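Local coordinates for protein N-acylglucosamine 2-epimerase (Marinomonas mediterranea, PDB 5X32) that catalyses the reversible isomerisation of D-mannose to D-fructose and, less efficiently, of D-lyxose to D-xylulose, at residues F34-K39 / S372-T377; H51-T56 / Y96-D101; W245-G250 / Y296-D301. One frame throughout, in Å; residues are numbered along the deposited sequence.

Contact 1. Residues F34-K39 / S372-T377; sequences FFQFFK and SPAGKT
Phe37 lays one face of its ring against the backbone where Pro373 leads into Ala374. From CB, with CG anti to the carbonyl carbon (chi1 -72°), the ring sets out beside its own backbone N. Phe37 CG lies 4.0 Å from Ala374 N, and Phe37 CD2 comes 3.8 Å from Pro373 CA. Farther along, CE2 passes over Ala374 N at 3.4 Å, while CZ and CE1 at the tip meet Ala374 CB. A flat aromatic suits the low, smooth surface that backbone and one methyl offer. A single antiparallel bridge pairs Phe38 with Ser372: Phe38 N donates to Ser372 O (2.9 Å) from above the carbonyl plane, and Ser372 N returns a nearly straight bond to Phe38 O (3.1 Å, N-H...O angle 174°). Ser372 OG takes a bond from Lys376 NZ, which also forms a salt bridge with Asp378, and pairs with Tyr23 OH. Gly375 supplies the positive phi usual at the third position of a type II turn. The turn, entered from the bridge at Ser372 and closed by Lys376 N on Pro373 O, belongs to a loop of the (alpha/alpha)6 barrel shortly before helix 379-390, which carries His380, by similarity a catalytic proton donor/acceptor.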
loop_
_atom_site.group_PDB
_atom_site.type_symbol
_atom_site.label_atom_id
_atom_site.label_comp_id
_atom_site.label_asym_id
_atom_site.label_seq_id
_atom_site.Cartn_x
_atom_site.Cartn_y
_atom_site.Cartn_z
ATOM N N PHE A 34 -2.847 -2.696 -18.303
ATOM C CA PHE A 34 -2.237 -1.382 -18.219
ATOM C C PHE A 34 -0.750 -1.443 -18.511
ATOM O O PHE A 34 -0.078 -2.431 -18.204
ATOM C CB PHE A 34 -2.455 -0.767 -16.819
ATOM C CG PHE A 34 -3.898 -0.724 -16.393
ATOM C CD1 PHE A 34 -4.410 -1.691 -15.554
ATOM C CD2 PHE A 34 -4.751 0.253 -16.864
ATOM C CE1 PHE A 34 -5.742 -1.669 -15.168
ATOM C CE2 PHE A 34 -6.078 0.280 -16.487
ATOM C CZ PHE A 34 -6.574 -0.684 -15.640
ATOM N N PHE A 35 -0.241 -0.379 -19.107
ATOM C CA PHE A 35 1.198 -0.153 -19.134
ATOM C C PHE A 35 1.637 0.202 -17.709
ATOM O O PHE A 35 0.868 0.781 -16.922
ATOM C CB PHE A 35 1.570 0.955 -20.131
ATOM C CG PHE A 35 1.130 0.674 -21.560
ATOM C CD1 PHE A 35 1.756 -0.308 -22.317
ATOM C CD2 PHE A 35 0.081 1.381 -22.124
ATOM C CE1 PHE A 35 1.357 -0.569 -23.627
ATOM C CE2 PHE A 35 -0.326 1.128 -23.418
ATOM C CZ PHE A 35 0.311 0.145 -24.174
ATOM N N GLN A 36 2.844 -0.209 -17.345
ATOM C CA GLN A 36 3.226 -0.162 -15.947
ATOM C C GLN A 36 4.598 0.489 -15.697
ATOM O O GLN A 36 5.125 0.467 -14.573
ATOM C CB GLN A 36 3.183 -1.581 -15.369
ATOM C CG GLN A 36 1.773 -2.176 -15.346
ATOM C CD GLN A 36 1.716 -3.606 -14.807
ATOM O OE1 GLN A 36 2.737 -4.202 -14.457
ATOM N NE2 GLN A 36 0.509 -4.131 -14.676
ATOM N N PHE A 37 5.137 1.136 -16.721
ATOM C CA PHE A 37 6.459 1.729 -16.604
ATOM C C PHE A 37 6.468 3.122 -17.221
ATOM O O PHE A 37 6.516 3.282 -18.443
ATOM C CB PHE A 37 7.514 0.847 -17.277
ATOM C CG PHE A 37 7.834 -0.426 -16.528
ATOM C CD1 PHE A 37 7.016 -1.547 -16.641
ATOM C CD2 PHE A 37 8.988 -0.519 -15.752
ATOM C CE1 PHE A 37 7.330 -2.724 -15.976
ATOM C CE2 PHE A 37 9.310 -1.691 -15.080
ATOM C CZ PHE A 37 8.489 -2.794 -15.195
ATOM N N PHE A 38 6.490 4.135 -16.366
ATOM C CA PHE A 38 6.314 5.491 -16.836
ATOM C C PHE A 38 7.504 6.364 -16.498
ATOM O O PHE A 38 8.047 6.329 -15.387
ATOM C CB PHE A 38 5.044 6.082 -16.233
ATOM C CG PHE A 38 3.819 5.271 -16.512
ATOM C CD1 PHE A 38 3.097 5.457 -17.675
ATOM C CD2 PHE A 38 3.401 4.298 -15.620
ATOM C CE1 PHE A 38 1.978 4.702 -17.945
ATOM C CE2 PHE A 38 2.270 3.539 -15.878
ATOM C CZ PHE A 38 1.563 3.746 -17.044
ATOM N N LYS A 39 7.864 7.180 -17.476
ATOM C CA LYS A 39 8.896 8.179 -17.337
ATOM C C LYS A 39 8.296 9.378 -16.613
ATOM O O LYS A 39 7.076 9.477 -16.498
ATOM C CB LYS A 39 9.404 8.557 -18.733
ATOM C CG LYS A 39 10.895 8.498 -18.900
ATOM C CD LYS A 39 11.427 7.092 -18.963
ATOM C CE LYS A 39 12.900 7.110 -18.607
ATOM N NZ LYS A 39 13.571 5.838 -18.935
ATOM N N SER A 372 7.319 6.132 -12.417
ATOM C CA SER A 372 6.607 4.954 -11.932
ATOM C C SER A 372 6.957 3.648 -12.647
ATOM O O SER A 372 6.268 3.245 -13.573
ATOM C CB SER A 372 5.106 5.170 -12.040
ATOM O OG SER A 372 4.713 6.327 -11.346
ATOM N N PRO A 373 7.986 2.940 -12.169
ATOM C CA PRO A 373 8.277 1.590 -12.670
ATOM C C PRO A 373 7.192 0.624 -12.189
ATOM O O PRO A 373 6.279 1.077 -11.500
ATOM C CB PRO A 373 9.640 1.276 -12.055
ATOM C CG PRO A 373 9.683 2.113 -10.820
ATOM C CD PRO A 373 8.905 3.354 -11.094
ATOM N N ALA A 374 7.231 -0.646 -12.578
ATOM C CA ALA A 374 6.201 -1.585 -12.119
ATOM C C ALA A 374 6.171 -1.594 -10.607
ATOM O O ALA A 374 7.217 -1.540 -9.961
ATOM C CB ALA A 374 6.441 -2.993 -12.643
ATOM N N GLY A 375 4.966 -1.624 -10.056
ATOM C CA GLY A 375 4.765 -1.556 -8.624
ATOM C C GLY A 375 4.166 -0.232 -8.176
ATOM O O GLY A 375 3.326 -0.196 -7.285
ATOM N N LYS A 376 4.528 0.853 -8.834
ATOM C CA LYS A 376 4.006 2.147 -8.446
ATOM C C LYS A 376 2.933 2.662 -9.417
ATOM O O LYS A 376 3.209 2.937 -10.584
ATOM C CB LYS A 376 5.150 3.160 -8.349
ATOM C CG LYS A 376 4.723 4.594 -8.080
ATOM C CD LYS A 376 5.937 5.522 -7.966
ATOM C CE LYS A 376 5.536 6.925 -7.567
ATOM N NZ LYS A 376 4.892 7.677 -8.667
ATOM N N THR A 377 1.710 2.795 -8.916
ATOM C CA THR A 377 0.635 3.384 -9.685
ATOM C C THR A 377 0.137 4.634 -8.996
ATOM O O THR A 377 -0.877 5.222 -9.401
ATOM C CB THR A 377 -0.538 2.424 -9.839
ATOM O OG1 THR A 377 -1.255 2.365 -8.589
ATOM C CG2 THR A 377 -0.033 1.024 -10.274
#

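Contact 2. Residues H51-T56 / Y96-D101; sequences HLVSST and YVWLLD
His51 does two jobs with one ring, capping its own helix through ND1 while turning its CE1-NE2 edge onto the indole of Trp98. Between them the segments join strand 49-51 and helix 52-69 of the (alpha/alpha)6 barrel to the hairpin strand 99-101, with His51 and Leu99 as an antiparallel non-hydrogen-bonded pair in which Leu99 CD1 lies against His51 CD2. As the N-cap residue, His51 accepts Val53 N at ND1 (2.9 Å), with the donor in the ring plane. ND1, as acceptor, should carry no proton, which is consistent with a neutral ring protonated at NE2. The pair with Trp98 is edge-to-face, with planes at 68° and His51 NE2 reaching 3.3 Å from Trp98 CE2. Trp98 has CG anti to its backbone N (chi1 -176°), which carries the indole alongside the imidazole; elsewhere it stacks on His111. The forked end of Leu52 suits the space between Tyr96 CB and the indole, Leu52 CD2 lying 3.8 Å from Tyr96 CB. Val53 CG2 reaches Trp98 CH2. An alanine in place of Trp98 would probably leave the imidazole edge without its aromatic face and open a gap beside Leu52 and Val53. At a classic beta bulge Trp98 and Leu99 both face Asp107. Trp98 O accepts Leu52 N (3.1 Å) and also lies 3.6 Å above the centre of the His51 ring.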
loop_
_atom_site.group_PDB
_atom_site.type_symbol
_atom_site.label_atom_id
_atom_site.label_comp_id
_atom_site.label_asym_id
_atom_site.label_seq_id
_atom_site.Cartn_x
_atom_site.Cartn_y
_atom_site.Cartn_z
ATOM N N HIS A 51 3.457 -6.533 -14.004
ATOM C CA HIS A 51 3.565 -7.082 -12.667
ATOM C C HIS A 51 2.204 -7.086 -12.008
ATOM O O HIS A 51 1.439 -6.123 -12.123
ATOM C CB HIS A 51 4.548 -6.262 -11.832
ATOM C CG HIS A 51 4.978 -6.933 -10.570
ATOM N ND1 HIS A 51 4.111 -7.181 -9.527
ATOM C CD2 HIS A 51 6.188 -7.394 -10.176
ATOM C CE1 HIS A 51 4.762 -7.795 -8.555
ATOM N NE2 HIS A 51 6.024 -7.931 -8.920
ATOM N N LEU A 52 1.928 -8.160 -11.283
ATOM C CA LEU A 52 0.643 -8.324 -10.636
ATOM C C LEU A 52 0.318 -7.122 -9.737
ATOM O O LEU A 52 -0.828 -6.657 -9.721
ATOM C CB LEU A 52 0.645 -9.607 -9.810
ATOM C CG LEU A 52 -0.649 -9.964 -9.096
ATOM C CD1 LEU A 52 -1.765 -10.212 -10.140
ATOM C CD2 LEU A 52 -0.407 -11.144 -8.201
ATOM N N VAL A 53 1.329 -6.589 -9.043
ATOM C CA VAL A 53 1.105 -5.484 -8.103
ATOM C C VAL A 53 0.630 -4.213 -8.831
ATOM O O VAL A 53 -0.277 -3.537 -8.354
ATOM C CB VAL A 53 2.381 -5.197 -7.240
ATOM C CG1 VAL A 53 2.205 -3.965 -6.338
ATOM C CG2 VAL A 53 2.712 -6.401 -6.386
ATOM N N SER A 54 1.166 -3.908 -10.013
ATOM C CA SER A 54 0.624 -2.754 -10.738
ATOM C C SER A 54 -0.714 -3.084 -11.405
ATOM O O SER A 54 -1.596 -2.218 -11.505
ATOM C CB SER A 54 1.601 -2.233 -11.799
ATOM O OG SER A 54 2.733 -1.598 -11.223
ATOM N N SER A 55 -0.887 -4.341 -11.809
ATOM C CA SER A 55 -2.145 -4.754 -12.430
ATOM C C SER A 55 -3.300 -4.588 -11.460
ATOM O O SER A 55 -4.364 -4.117 -11.850
ATOM C CB SER A 55 -2.082 -6.209 -12.928
ATOM O OG SER A 55 -1.363 -6.312 -14.145
ATOM N N THR A 56 -3.087 -4.943 -10.192
ATOM C CA THR A 56 -4.121 -4.770 -9.182
ATOM C C THR A 56 -4.204 -3.321 -8.710
ATOM O O THR A 56 -5.298 -2.764 -8.547
ATOM C CB THR A 56 -3.899 -5.720 -7.960
ATOM O OG1 THR A 56 -2.616 -5.479 -7.384
ATOM C CG2 THR A 56 -3.955 -7.186 -8.364
ATOM N N TYR A 96 -1.822 -16.560 -9.262
ATOM C CA TYR A 96 -1.690 -15.449 -10.198
ATOM C C TYR A 96 -0.261 -15.267 -10.649
ATOM O O TYR A 96 0.672 -15.350 -9.853
ATOM C CB TYR A 96 -2.205 -14.154 -9.578
ATOM C CG TYR A 96 -3.705 -14.148 -9.403
ATOM C CD1 TYR A 96 -4.311 -14.895 -8.391
ATOM C CD2 TYR A 96 -4.518 -13.398 -10.244
ATOM C CE1 TYR A 96 -5.682 -14.897 -8.222
ATOM C CE2 TYR A 96 -5.895 -13.389 -10.079
ATOM C CZ TYR A 96 -6.471 -14.140 -9.063
ATOM O OH TYR A 96 -7.838 -14.135 -8.888
ATOM N N VAL A 97 -0.106 -15.037 -11.950
ATOM C CA VAL A 97 1.196 -14.772 -12.536
ATOM C C VAL A 97 1.785 -13.493 -11.904
ATOM O O VAL A 97 1.141 -12.437 -11.873
ATOM C CB VAL A 97 1.085 -14.644 -14.074
ATOM C CG1 VAL A 97 2.427 -14.266 -14.695
ATOM C CG2 VAL A 97 0.574 -15.953 -14.663
ATOM N N TRP A 98 2.990 -13.621 -11.359
ATOM C CA TRP A 98 3.654 -12.535 -10.642
ATOM C C TRP A 98 4.259 -11.569 -11.645
ATOM O O TRP A 98 4.100 -10.346 -11.530
ATOM C CB TRP A 98 4.706 -13.119 -9.695
ATOM C CG TRP A 98 5.449 -12.168 -8.800
ATOM C CD1 TRP A 98 6.785 -11.852 -8.851
ATOM C CD2 TRP A 98 4.905 -11.416 -7.708
ATOM N NE1 TRP A 98 7.099 -10.976 -7.852
ATOM C CE2 TRP A 98 5.965 -10.686 -7.136
ATOM C CE3 TRP A 98 3.628 -11.297 -7.154
ATOM C CZ2 TRP A 98 5.784 -9.840 -6.047
ATOM C CZ3 TRP A 98 3.452 -10.452 -6.078
ATOM C CH2 TRP A 98 4.527 -9.732 -5.537
ATOM N N LEU A 99 4.921 -12.118 -12.660
ATOM C CA LEU A 99 5.532 -11.251 -13.659
ATOM C C LEU A 99 5.419 -11.830 -15.068
ATOM O O LEU A 99 5.634 -13.029 -15.277
ATOM C CB LEU A 99 7.001 -11.029 -13.315
ATOM C CG LEU A 99 7.615 -9.791 -13.950
ATOM C CD1 LEU A 99 7.043 -8.535 -13.289
ATOM C CD2 LEU A 99 9.120 -9.831 -13.875
ATOM N N LEU A 100 5.158 -10.980 -16.054
ATOM C CA LEU A 100 4.934 -11.496 -17.402
ATOM C C LEU A 100 5.353 -10.517 -18.495
ATOM O O LEU A 100 5.310 -9.304 -18.303
ATOM C CB LEU A 100 3.452 -11.885 -17.551
ATOM C CG LEU A 100 2.393 -10.788 -17.364
ATOM C CD1 LEU A 100 2.176 -9.959 -18.642
ATOM C CD2 LEU A 100 1.074 -11.336 -16.846
ATOM N N ASP A 101 5.735 -11.054 -19.649
ATOM C CA ASP A 101 6.073 -10.256 -20.832
ATOM C C ASP A 101 5.281 -10.798 -22.004
ATOM O O ASP A 101 5.553 -11.901 -22.472
ATOM C CB ASP A 101 7.582 -10.325 -21.137
ATOM C CG ASP A 101 8.007 -9.425 -22.314
ATOM O OD1 ASP A 101 7.155 -9.108 -23.169
ATOM O OD2 ASP A 101 9.208 -9.060 -22.406
#

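Contact 3. Residues W245-G250 / Y296-D301; sequences WGFQPG and YGYAPD
Phe247 and Tyr298 face each other as a single antiparallel, hydrogen-bonded pair. Phe247 N donates a hydrogen bond to Tyr298 O (2.7 Å), bent at the hydrogen although it lies nearly along the C=O axis, and Tyr298 N answers to Phe247 O (3.0 Å) in the plane of that carbonyl. Phe247 O also receives a weaker CA-H...O contact from Gly297. Gly246 fits because, at its phi of 122°, a CB would run into Tyr298 O and the preceding carbonyl.

The apolar contacts fan out from this bridge. Phe247 CB touches Tyr298 CE1, and the Phe247 ring turns its edge to Pro300, with Phe247 CE1 3.7 Å from Pro300 CA. Tyr298 has CG between its backbone N and carbonyl carbon (chi1 50°), a position that sets its ring below Phe247 O and lets Tyr298 CE2 reach Pro249 CG at 3.7 Å. Trp245 places the far corner of its indole on compact residues, CZ3 on Ala299 CB and CH2 on Pro300 CD.

Among polar groups, Tyr298 OH bonds to Glu218, so the ring can pack while the hydroxyl at its tip is satisfied. Gln248 and Tyr296 lie side by side, pointing the same way, amide and ring planes 40° apart. Gln248 occupies the N-cap position, and Pro249, with no N-H to offer, suits the first turn of the helix it opens. The Gln248 side chain is about 3 Å from that of His251, nearest atoms, a proton donor/acceptor by similarity.

The contact sits where helix 249-265 of the (alpha/alpha)6 barrel begins. Tyr298 packs on helix 271-286, while Gln248 and Tyr296 touch Trp312 of helix 311-328. At a classic beta bulge Tyr296 and Gly297 face Asp306, joining the bridge to strand 304-310.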
loop_
_atom_site.group_PDB
_atom_site.type_symbol
_atom_site.label_atom_id
_atom_site.label_comp_id
_atom_site.label_asym_id
_atom_site.label_seq_id
_atom_site.Cartn_x
_atom_site.Cartn_y
_atom_site.Cartn_z
ATOM N N TRP A 245 17.639 -4.039 5.226
ATOM C CA TRP A 245 17.889 -4.315 6.648
ATOM C C TRP A 245 17.584 -3.123 7.550
ATOM O O TRP A 245 18.026 -2.014 7.274
ATOM C CB TRP A 245 19.339 -4.754 6.865
ATOM C CG TRP A 245 19.617 -5.186 8.269
ATOM C CD1 TRP A 245 19.481 -6.455 8.773
ATOM C CD2 TRP A 245 20.100 -4.375 9.354
ATOM N NE1 TRP A 245 19.842 -6.480 10.101
ATOM C CE2 TRP A 245 20.226 -5.221 10.482
ATOM C CE3 TRP A 245 20.431 -3.019 9.482
ATOM C CZ2 TRP A 245 20.658 -4.750 11.723
ATOM C CZ3 TRP A 245 20.868 -2.557 10.711
ATOM C CH2 TRP A 245 20.974 -3.422 11.818
ATOM N N GLY A 246 16.858 -3.351 8.640
ATOM C CA GLY A 246 16.594 -2.278 9.580
ATOM C C GLY A 246 15.110 -2.046 9.756
ATOM O O GLY A 246 14.294 -2.748 9.183
ATOM N N PHE A 247 14.748 -1.107 10.615
ATOM C CA PHE A 247 13.351 -0.770 10.725
ATOM C C PHE A 247 13.040 0.197 9.623
ATOM O O PHE A 247 13.804 1.143 9.348
ATOM C CB PHE A 247 13.008 -0.183 12.083
ATOM C CG PHE A 247 12.967 -1.199 13.165
ATOM C CD1 PHE A 247 14.027 -1.316 14.055
ATOM C CD2 PHE A 247 11.888 -2.057 13.280
ATOM C CE1 PHE A 247 13.999 -2.259 15.062
ATOM C CE2 PHE A 247 11.846 -3.000 14.277
ATOM C CZ PHE A 247 12.908 -3.104 15.174
ATOM N N GLN A 248 11.872 -0.050 9.042
ATOM C CA GLN A 248 11.258 0.744 7.986
ATOM C C GLN A 248 10.145 1.635 8.547
ATOM O O GLN A 248 9.039 1.167 8.762
ATOM C CB GLN A 248 10.716 -0.233 6.931
ATOM C CG GLN A 248 10.556 0.200 5.511
ATOM C CD GLN A 248 10.937 -0.911 4.565
ATOM O OE1 GLN A 248 10.392 -1.029 3.464
ATOM N NE2 GLN A 248 12.022 -1.626 4.920
ATOM N N PRO A 249 10.425 2.942 8.733
ATOM C CA PRO A 249 9.498 3.957 9.266
ATOM C C PRO A 249 8.148 3.938 8.583
ATOM O O PRO A 249 7.105 4.095 9.236
ATOM C CB PRO A 249 10.191 5.299 8.962
ATOM C CG PRO A 249 11.542 4.983 8.539
ATOM C CD PRO A 249 11.668 3.534 8.221
ATOM N N GLY A 250 8.178 3.752 7.264
ATOM C CA GLY A 250 6.959 3.741 6.482
ATOM C C GLY A 250 5.991 2.655 6.891
ATOM O O GLY A 250 4.776 2.847 6.845
ATOM N N TYR A 296 14.452 6.320 4.692
ATOM C CA TYR A 296 13.863 5.039 4.348
ATOM C C TYR A 296 14.002 3.983 5.438
ATOM O O TYR A 296 13.114 3.163 5.624
ATOM C CB TYR A 296 14.498 4.530 3.061
ATOM C CG TYR A 296 13.831 3.325 2.455
ATOM C CD1 TYR A 296 12.470 3.327 2.164
ATOM C CD2 TYR A 296 14.569 2.201 2.141
ATOM C CE1 TYR A 296 11.864 2.233 1.571
ATOM C CE2 TYR A 296 13.979 1.104 1.557
ATOM C CZ TYR A 296 12.627 1.115 1.276
ATOM O OH TYR A 296 12.056 0.003 0.690
ATOM N N GLY A 297 15.104 4.009 6.171
ATOM C CA GLY A 297 15.336 2.982 7.161
ATOM C C GLY A 297 16.409 3.339 8.164
ATOM O O GLY A 297 17.398 4.016 7.832
ATOM N N TYR A 298 16.193 2.894 9.403
ATOM C CA TYR A 298 17.159 3.075 10.486
ATOM C C TYR A 298 17.410 1.751 11.195
ATOM O O TYR A 298 16.635 0.799 11.049
ATOM C CB TYR A 298 16.683 4.140 11.486
ATOM C CG TYR A 298 15.256 3.965 11.988
ATOM C CD1 TYR A 298 14.938 3.006 12.947
ATOM C CD2 TYR A 298 14.229 4.779 11.514
ATOM C CE1 TYR A 298 13.635 2.848 13.405
ATOM C CE2 TYR A 298 12.929 4.632 11.969
ATOM C CZ TYR A 298 12.641 3.666 12.924
ATOM O OH TYR A 298 11.349 3.521 13.374
ATOM N N ALA A 299 18.500 1.686 11.954
ATOM C CA ALA A 299 18.834 0.475 12.702
ATOM C C ALA A 299 18.008 0.422 13.974
ATOM O O ALA A 299 17.414 1.428 14.362
ATOM C CB ALA A 299 20.311 0.439 13.016
ATOM N N PRO A 300 17.921 -0.762 14.606
ATOM C CA PRO A 300 17.317 -0.859 15.950
ATOM C C PRO A 300 18.042 0.085 16.898
ATOM O O PRO A 300 17.487 0.626 17.855
ATOM C CB PRO A 300 17.526 -2.325 16.339
ATOM C CG PRO A 300 18.500 -2.880 15.327
ATOM C CD PRO A 300 18.321 -2.081 14.085
ATOM N N ASP A 301 19.322 0.244 16.600
ATOM C CA ASP A 301 20.147 1.340 17.077
ATOM C C ASP A 301 19.434 2.703 17.056
ATOM O O ASP A 301 19.605 3.517 17.957
ATOM C CB ASP A 301 21.395 1.404 16.193
ATOM C CG ASP A 301 22.507 2.199 16.797
ATOM O OD1 ASP A 301 22.252 2.976 17.740
ATOM O OD2 ASP A 301 23.641 2.063 16.292
#

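From the N terminus, the chain passes helix 9-23 and enters 34-39, the first half of contact 1, whose partner 372-377 arrives only after nearly the whole barrel has been built. Inside that long loop contact 2 closes a short one, 51-56 with 96-101, around helices 52-69 and 72-89. Contact 3 follows in series, joining 245-250 to 296-301 across helices 249-265 and 271-286. Both are nested within contact 1, and none cross. Contacts 1 and 2 touch directly, Gln36 and Ser54 probably hydrogen-bonded to His51 and Gly375 respectively, whereas contact 3 lies about 12 Å or more from either, nearest atom to nearest atom. Contact 1 ties the chain's beginning to the approach to its last helix, 379-390.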